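Local coordinates for protein imidazoleglycerol-phosphate dehydratase (Pyrococcus furiosus, PDB 5DNX) that catalyses the dehydration of imidazoleglycerol phosphate to imidazoleacetol phosphate, the sixth step of histidine biosynthesis, and is caught here with manganese and a triazole-phosphonate ligand, at residues D28-A33 against I147-F152; D24-H29 against H53-I58. All coordinates share one frame; numbering follows the deposited sequence.

Interaction 1. Residues D28-A33 against I147-F152; sequences DHMLTA and IVEAAF. With MN (manganese (II) ion), chain E; 5LD ([(2R)-2-hydroxy-3-(1H-1,2,4-triazol-1-yl)propyl]phosphonic acid), chain F.
His29 and Glu149 meet at a manganese ion that both of them bind. The imidazole ring and the carboxylate stand nearly perpendicular, their planes 79° apart. Each offers one atom to the metal, His29 NE2 at 2.3 Å from manganese and Glu149 OE1 at 2.2 Å. With CG anti to the backbone N and the chain extended beyond it, Glu149 reaches from its helix to the ion. Its other oxygen, OE2, lies 2.8 Å from O13 of the triazole-phosphonate ligand, whose O13 and N1 chelate the same manganese. His145, from the turn before Glu149, and His53 of a second subunit also bind this ion, so the site spans a subunit interface.

Away from the metal the contact is apolar. Met30 CB sits squarely over one face of the Phe152 ring, 3.4 Å from its centroid and only 4° off the normal, a CH-pi contact. The methionine chain then bends at chi2 and chi3, carrying SD obliquely past the ring, 4.4 Å from the centroid, in a Met-aromatic contact. The same sulfur packs against Glu149 CA at 3.6 Å, and the terminal CE lies against Glu149 CB and CG, so Met30 packs along the backbone and aliphatic stem of this metal ligand.

The segments belong to helices 25-38 and 144-162, whose local axes run 38° apart and approach to 8.9 Å. Phe152 also meets Phe122 of helix 116-130, while Ala151 rests on strand 133-140 and Ala150 on strand 77-84.

Interaction 2. Residues D24-H29 against H53-I58; sequences DLILDH and HLWEDI. With MN (manganese (II) ion), chain E; MN (manganese (II) ion), chain B; MN (manganese (II) ion), chain D; 5LD ([(2R)-2-hydroxy-3-(1H-1,2,4-triazol-1-yl)propyl]phosphonic acid), chain C.
Helical segments 25-29 and 53-58 run in nearly the same direction, 23° apart, with their axes 11.3 Å from each other at closest approach. This wide spacing is filled by large side chains; the CA atoms of Leu27 and Trp55 are 7.4 Å apart. Asp24 is the N-cap of the first helix: its OD1 accepts from Leu27 N at 3.0 Å, the donor standing above the carboxylate plane.

The other carboxylate oxygen crosses to the second helix. Trp55 NE1 donates to Asp24 OD2 over 2.8 Å with an N-H...O angle of 163°; the oxygen lies at the indole edge, close to the ring plane, whereas the N-H meets it from above the carboxylate. Leu27 packs on one face of the indole. Its chi1 of -172° places CG beside the carbonyl carbon, and the side chain runs past Trp55 in the opposite direction. This sets CD1 3.8 Å above the centre of the six-membered ring, a CH-pi contact, while CD2 meets Leu54 tip to tip, 3.7 Å from Leu54 CG, and also touches Ile58 CG1. Ile26 CG2 closes on another part of the indole edge, at CZ2.

On the same helix, His53 and Glu56 bind two different manganese ions, the former shared with a neighbouring subunit, and the triazole of a second ligand molecule links them through N1 and N4.

Asp24 thus joins two helices with one carboxylate, capping its own through OD1 and fixing the indole of the other through OD2. A salt bridge from Arg51 to OD2 probably favours the charged carboxylate in this buried setting, while Leu27, Ile26, Leu54 and Ile58 supply apolar packing.

How the interactions relate
Both interactions are buried and both use helix 25-38, which packs on helix 144-162 in interaction 1 and on helix 51-69 in interaction 2. They adjoin directly: Phe152 CZ lies 3.8 Å from Trp55 CZ3, and Leu31 CD1 touches Ile58 CG2, so the two aromatic side chains belong to one core. Their polar chemistry differs. In 28-33 against 147-152, the two helices share a metal; in 24-29 against 53-58, a capping carboxylate and an indole N-H join them, and the metal ligands His53 and Glu56 take no part in the contact between the segments. Across the assembly, helix 25-38 of one subunit and helix 51-69 of another meet at a shared metal.

Interaction 1. Residues D28-A33 against I147-F152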
# COMPACT_ATOMS: atom_id res chain seq x y z
N ASP A 28 42.18 7.38 -22.99
CA ASP A 28 42.73 7.78 -24.30
C ASP A 28 41.62 7.94 -25.37
O ASP A 28 41.58 8.91 -26.11
CB ASP A 28 43.75 6.77 -24.82
CG ASP A 28 45.05 6.79 -24.08
OD1 ASP A 28 45.29 7.69 -23.27
OD2 ASP A 28 45.86 5.86 -24.34
N HIS A 29 40.72 6.97 -25.41
CA HIS A 29 39.59 6.99 -26.32
C HIS A 29 38.65 8.17 -26.02
O HIS A 29 38.23 8.88 -26.93
CB HIS A 29 38.82 5.68 -26.25
CG HIS A 29 37.67 5.58 -27.19
ND1 HIS A 29 37.74 6.02 -28.50
CD2 HIS A 29 36.44 5.04 -27.04
CE1 HIS A 29 36.59 5.78 -29.10
NE2 HIS A 29 35.79 5.18 -28.24
N MET A 30 38.30 8.37 -24.75
CA MET A 30 37.40 9.45 -24.38
C MET A 30 38.02 10.83 -24.70
O MET A 30 37.33 11.72 -25.19
CB MET A 30 37.05 9.37 -22.89
CG MET A 30 36.22 8.18 -22.47
SD MET A 30 34.68 7.99 -23.39
CE MET A 30 35.23 6.82 -24.60
N LEU A 31 39.31 11.00 -24.43
CA LEU A 31 39.98 12.25 -24.72
C LEU A 31 40.12 12.48 -26.21
O LEU A 31 40.12 13.62 -26.66
CB LEU A 31 41.35 12.33 -24.07
CG LEU A 31 41.35 12.40 -22.55
CD1 LEU A 31 42.76 12.25 -22.00
CD2 LEU A 31 40.69 13.65 -21.99
N THR A 32 40.29 11.41 -26.97
CA THR A 32 40.35 11.50 -28.42
C THR A 32 39.02 12.04 -28.93
O THR A 32 39.00 12.96 -29.75
CB THR A 32 40.74 10.14 -29.04
OG1 THR A 32 42.06 9.79 -28.59
CG2 THR A 32 40.68 10.16 -30.57
N ALA A 33 37.91 11.52 -28.41
CA ALA A 33 36.56 12.03 -28.75
C ALA A 33 36.41 13.49 -28.37
O ALA A 33 35.92 14.32 -29.14
CB ALA A 33 35.49 11.17 -28.10
N ILE A 147 26.95 6.02 -23.27
CA ILE A 147 26.64 7.14 -22.39
C ILE A 147 27.87 7.99 -22.11
O ILE A 147 27.84 9.23 -22.25
CB ILE A 147 25.97 6.67 -21.06
CG1 ILE A 147 24.58 6.08 -21.34
CG2 ILE A 147 25.88 7.82 -20.09
CD1 ILE A 147 23.98 5.23 -20.21
N VAL A 148 28.95 7.34 -21.71
CA VAL A 148 30.15 8.05 -21.35
C VAL A 148 30.80 8.71 -22.57
O VAL A 148 31.21 9.88 -22.51
CB VAL A 148 31.12 7.17 -20.59
CG1 VAL A 148 32.43 7.91 -20.30
CG2 VAL A 148 30.51 6.69 -19.24
N GLU A 149 30.84 7.99 -23.68
CA GLU A 149 31.41 8.55 -24.90
C GLU A 149 30.55 9.71 -25.41
O GLU A 149 31.09 10.72 -25.85
CB GLU A 149 31.63 7.50 -25.97
CG GLU A 149 32.37 8.05 -27.18
CD GLU A 149 32.76 7.01 -28.19
OE1 GLU A 149 32.72 5.79 -27.91
OE2 GLU A 149 33.12 7.44 -29.30
N ALA A 150 29.23 9.59 -25.34
CA ALA A 150 28.37 10.73 -25.68
C ALA A 150 28.67 11.96 -24.82
O ALA A 150 28.70 13.08 -25.33
CB ALA A 150 26.91 10.35 -25.60
N ALA A 151 28.92 11.74 -23.52
CA ALA A 151 29.29 12.84 -22.64
C ALA A 151 30.62 13.51 -23.09
O ALA A 151 30.70 14.73 -23.12
CB ALA A 151 29.36 12.37 -21.21
N PHE A 152 31.64 12.72 -23.43
CA PHE A 152 32.91 13.31 -23.90
C PHE A 152 32.79 13.99 -25.27
O PHE A 152 33.34 15.08 -25.46
CB PHE A 152 34.04 12.28 -23.91
CG PHE A 152 34.69 12.06 -22.57
CD1 PHE A 152 35.84 12.76 -22.22
CD2 PHE A 152 34.15 11.15 -21.66
CE1 PHE A 152 36.45 12.56 -20.99
CE2 PHE A 152 34.78 10.92 -20.42
CZ PHE A 152 35.92 11.64 -20.09
MN MN E . 33.85 4.09 -28.65
O10 5LD F . 30.65 7.06 -32.95
P9 5LD F . 31.87 6.70 -33.81
O11 5LD F . 31.56 5.53 -34.71
O12 5LD F . 32.43 7.88 -34.56
C8 5LD F . 33.22 6.20 -32.69
C7 5LD F . 32.88 5.25 -31.53
O13 5LD F . 34.03 5.13 -30.66
C6 5LD F . 32.53 3.84 -32.01
N2 5LD F . 31.72 3.10 -31.03
N1 5LD F . 32.14 3.05 -29.70
C5 5LD F . 31.20 2.32 -29.10
N4 5LD F . 30.26 1.91 -29.98
C3 5LD F . 30.63 2.39 -31.20

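Interaction 2. Residues D24-H29 against H53-I58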
# COMPACT_ATOMS: atom_id res chain seq x y z
N ASP A 24 45.91 4.73 -20.03
CA ASP A 24 44.60 4.19 -19.72
C ASP A 24 43.88 4.23 -21.07
O ASP A 24 43.62 5.34 -21.61
CB ASP A 24 43.96 5.09 -18.67
CG ASP A 24 42.52 4.74 -18.36
OD1 ASP A 24 41.81 4.24 -19.24
OD2 ASP A 24 42.09 5.03 -17.20
N LEU A 25 43.59 3.06 -21.64
CA LEU A 25 43.06 2.98 -23.00
C LEU A 25 41.65 3.56 -23.13
O LEU A 25 41.30 4.11 -24.19
CB LEU A 25 43.09 1.54 -23.56
CG LEU A 25 44.48 0.96 -23.81
CD1 LEU A 25 44.38 -0.41 -24.46
CD2 LEU A 25 45.33 1.91 -24.65
N ILE A 26 40.86 3.44 -22.07
CA ILE A 26 39.52 4.06 -22.04
C ILE A 26 39.62 5.58 -22.07
O ILE A 26 38.94 6.25 -22.89
CB ILE A 26 38.72 3.67 -20.78
CG1 ILE A 26 38.66 2.14 -20.57
CG2 ILE A 26 37.33 4.31 -20.80
CD1 ILE A 26 37.86 1.41 -21.60
N LEU A 27 40.44 6.13 -21.18
CA LEU A 27 40.61 7.59 -21.14
C LEU A 27 41.23 8.11 -22.43
O LEU A 27 40.80 9.14 -22.93
CB LEU A 27 41.46 8.05 -19.96
CG LEU A 27 41.53 9.57 -19.75
CD1 LEU A 27 40.14 10.20 -19.66
CD2 LEU A 27 42.34 9.84 -18.48
N ASP A 28 42.18 7.38 -22.99
CA ASP A 28 42.73 7.78 -24.30
C ASP A 28 41.62 7.94 -25.37
O ASP A 28 41.58 8.91 -26.11
CB ASP A 28 43.75 6.77 -24.82
CG ASP A 28 45.05 6.79 -24.08
OD1 ASP A 28 45.29 7.69 -23.27
OD2 ASP A 28 45.86 5.86 -24.34
N HIS A 29 40.72 6.97 -25.41
CA HIS A 29 39.59 6.99 -26.32
C HIS A 29 38.65 8.17 -26.02
O HIS A 29 38.23 8.88 -26.93
CB HIS A 29 38.82 5.68 -26.25
CG HIS A 29 37.67 5.58 -27.19
ND1 HIS A 29 37.74 6.02 -28.50
CD2 HIS A 29 36.44 5.04 -27.04
CE1 HIS A 29 36.59 5.78 -29.10
NE2 HIS A 29 35.79 5.18 -28.24
N HIS A 53 43.02 9.10 -9.77
CA HIS A 53 43.92 10.25 -9.74
C HIS A 53 44.20 10.74 -11.16
O HIS A 53 44.23 11.94 -11.40
CB HIS A 53 45.22 9.90 -9.04
CG HIS A 53 45.05 9.52 -7.61
ND1 HIS A 53 46.01 8.83 -6.91
CD2 HIS A 53 44.06 9.80 -6.71
CE1 HIS A 53 45.62 8.67 -5.66
NE2 HIS A 53 44.44 9.25 -5.51
N LEU A 54 44.35 9.80 -12.09
CA LEU A 54 44.54 10.15 -13.50
C LEU A 54 43.35 10.92 -14.09
O LEU A 54 43.51 11.98 -14.69
CB LEU A 54 44.79 8.90 -14.34
CG LEU A 54 44.85 9.11 -15.86
CD1 LEU A 54 46.11 9.89 -16.24
CD2 LEU A 54 44.78 7.76 -16.57
N TRP A 55 42.15 10.36 -13.97
CA TRP A 55 40.95 10.99 -14.54
C TRP A 55 40.71 12.39 -13.97
O TRP A 55 40.49 13.34 -14.71
CB TRP A 55 39.71 10.09 -14.40
CG TRP A 55 39.69 8.90 -15.37
CD1 TRP A 55 40.63 7.90 -15.48
CD2 TRP A 55 38.71 8.64 -16.37
NE1 TRP A 55 40.26 7.02 -16.46
CE2 TRP A 55 39.10 7.46 -17.04
CE3 TRP A 55 37.52 9.27 -16.75
CZ2 TRP A 55 38.32 6.89 -18.06
CZ3 TRP A 55 36.77 8.73 -17.78
CH2 TRP A 55 37.19 7.55 -18.44
N GLU A 56 40.80 12.50 -12.66
CA GLU A 56 40.68 13.78 -12.00
C GLU A 56 41.75 14.78 -12.44
O GLU A 56 41.44 15.92 -12.77
CB GLU A 56 40.79 13.57 -10.49
CG GLU A 56 40.76 14.86 -9.72
CD GLU A 56 40.36 14.67 -8.28
OE1 GLU A 56 40.03 13.54 -7.90
OE2 GLU A 56 40.39 15.67 -7.56
N ASP A 57 43.01 14.35 -12.41
CA ASP A 57 44.12 15.27 -12.68
C ASP A 57 44.21 15.66 -14.16
O ASP A 57 44.61 16.78 -14.47
CB ASP A 57 45.43 14.72 -12.16
CG ASP A 57 45.47 14.64 -10.63
OD1 ASP A 57 44.51 15.10 -9.94
OD2 ASP A 57 46.47 14.10 -10.11
N ILE A 58 43.80 14.75 -15.05
CA ILE A 58 43.59 15.06 -16.45
C ILE A 58 42.51 16.13 -16.62
O ILE A 58 42.70 17.10 -17.35
CB ILE A 58 43.25 13.79 -17.26
CG1 ILE A 58 44.51 12.94 -17.47
CG2 ILE A 58 42.60 14.13 -18.59
CD1 ILE A 58 45.44 13.43 -18.55
MN MN E . 33.85 4.09 -28.65
MN MN B . 43.40 9.36 -3.43
MN MN D . 38.65 12.70 -6.43
O10 5LD C . 43.10 14.74 -0.51
P9 5LD C . 44.50 14.91 -1.12
O11 5LD C . 44.45 15.83 -2.31
O12 5LD C . 45.52 15.34 -0.10
C8 5LD C . 45.07 13.28 -1.68
C7 5LD C . 44.08 12.39 -2.45
O13 5LD C . 44.66 11.08 -2.63
C6 5LD C . 43.77 12.94 -3.84
N2 5LD C . 42.49 12.44 -4.36
N1 5LD C . 42.23 11.07 -4.32
C5 5LD C . 41.01 10.96 -4.87
N4 5LD C . 40.53 12.17 -5.23
C3 5LD C . 41.49 13.08 -4.93
O HOH W 1 38.86 14.77 -5.59